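Local coordinates for protein anti-sigma-D factor RsdA (Mycobacterium tuberculosis, PDB 3VEP) that probably binds the extracytoplasmic function sigma factor SigD and keeps it inactive until regulated intramembrane proteolysis releases it, at residues P12-D15 with E16-R19. Residues are numbered along the deposited sequence; the frame is centred on the assembly and turned at random.
Sequences PPLD and ELAR. With SO4 (sulfate ion), chain I.
R19 N donates a hydrogen bond to D15 O at 3.0 Å, an i to i+4 backbone link in the opening turns of helix 13-28. A18 N makes the matching hydrogen bond to L14 O, but weakly, at 3.4 Å. P12 O accepts an i to i+3 hydrogen bond from D15 N at 2.7 Å.

Apolar contact between side chains is slight: CD2 of L14 and CD2 of L17 meet at 4.2 Å, the two side chains lying at a slant. L17 also packs on a polar side chain of the other protein chain in the assembly, and so does E16.

At the start of the helix a sulfate, probably from the crystallisation liquor, accepts a hydrogen bond from L14 N through O4 at 3.1 Å. CG of P13 lies 3.3 Å and CB of L14 3.2 Å from the same sulfate O4, while the sulfate O3 is 3.3 Å from CB of P12. P12 and P13, being prolines, have no backbone N-H to offer the anion. An anion on a first-turn amide is characteristic of a helix N-terminus, here at the surface of what is predicted to be the cytoplasmic, probably sigma-factor-binding, part of RsdA.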
# COMPACT_ATOMS: atom_id res chain seq x y z
N PRO A 12 9.93 -18.40 -7.01
CA PRO A 12 8.68 -19.04 -6.63
C PRO A 12 7.71 -18.04 -6.01
O PRO A 12 8.14 -17.15 -5.28
CB PRO A 12 9.13 -20.09 -5.62
CG PRO A 12 10.36 -19.56 -5.02
CD PRO A 12 11.03 -18.71 -6.07
N PRO A 13 6.43 -18.17 -6.34
CA PRO A 13 5.40 -17.24 -5.88
C PRO A 13 5.55 -16.83 -4.42
O PRO A 13 5.20 -15.72 -4.07
CB PRO A 13 4.10 -18.03 -6.08
CG PRO A 13 4.52 -19.45 -6.13
CD PRO A 13 5.86 -19.45 -6.78
N LEU A 14 6.06 -17.73 -3.59
CA LEU A 14 6.20 -17.45 -2.17
C LEU A 14 7.12 -16.26 -1.90
O LEU A 14 6.97 -15.58 -0.89
CB LEU A 14 6.69 -18.69 -1.42
CG LEU A 14 5.63 -19.36 -0.55
CD1 LEU A 14 5.79 -18.94 0.89
CD2 LEU A 14 4.24 -19.01 -1.07
N ASP A 15 8.06 -16.02 -2.80
CA ASP A 15 8.98 -14.89 -2.64
C ASP A 15 8.28 -13.59 -3.00
O ASP A 15 8.69 -12.51 -2.57
CB ASP A 15 10.24 -15.10 -3.47
CG ASP A 15 11.17 -16.13 -2.86
OD1 ASP A 15 10.85 -16.61 -1.76
OD2 ASP A 15 12.20 -16.45 -3.48
N GLU A 16 7.22 -13.69 -3.79
CA GLU A 16 6.40 -12.55 -4.13
C GLU A 16 5.86 -11.97 -2.86
O GLU A 16 5.90 -10.76 -2.64
CB GLU A 16 5.16 -13.01 -4.88
CG GLU A 16 4.97 -12.41 -6.19
CD GLU A 16 6.03 -12.85 -7.15
OE1 GLU A 16 6.92 -13.64 -6.74
OE2 GLU A 16 5.95 -12.40 -8.31
N LEU A 17 5.29 -12.84 -2.04
CA LEU A 17 4.60 -12.41 -0.85
C LEU A 17 5.59 -11.74 0.08
O LEU A 17 5.36 -10.63 0.54
CB LEU A 17 3.89 -13.58 -0.19
CG LEU A 17 2.44 -13.89 -0.65
CD1 LEU A 17 1.86 -13.03 -1.80
CD2 LEU A 17 2.17 -15.36 -0.89
N ALA A 18 6.70 -12.43 0.34
CA ALA A 18 7.74 -11.91 1.23
C ALA A 18 8.16 -10.54 0.77
O ALA A 18 8.42 -9.66 1.57
CB ALA A 18 8.94 -12.82 1.26
N ARG A 19 8.24 -10.35 -0.54
CA ARG A 19 8.77 -9.10 -1.05
C ARG A 19 7.81 -7.92 -0.88
O ARG A 19 8.22 -6.80 -0.57
CB ARG A 19 9.21 -9.21 -2.49
CG ARG A 19 9.20 -7.84 -3.12
CD ARG A 19 9.99 -7.73 -4.39
NE ARG A 19 11.08 -8.68 -4.44
CZ ARG A 19 11.37 -9.39 -5.52
NH1 ARG A 19 10.63 -9.25 -6.61
NH2 ARG A 19 12.39 -10.25 -5.52
S SO4 I . 6.26 -22.31 -3.80
O1 SO4 I . 5.41 -22.80 -4.89
O2 SO4 I . 5.82 -22.94 -2.55
O3 SO4 I . 7.64 -22.66 -4.08
O4 SO4 I . 6.17 -20.86 -3.69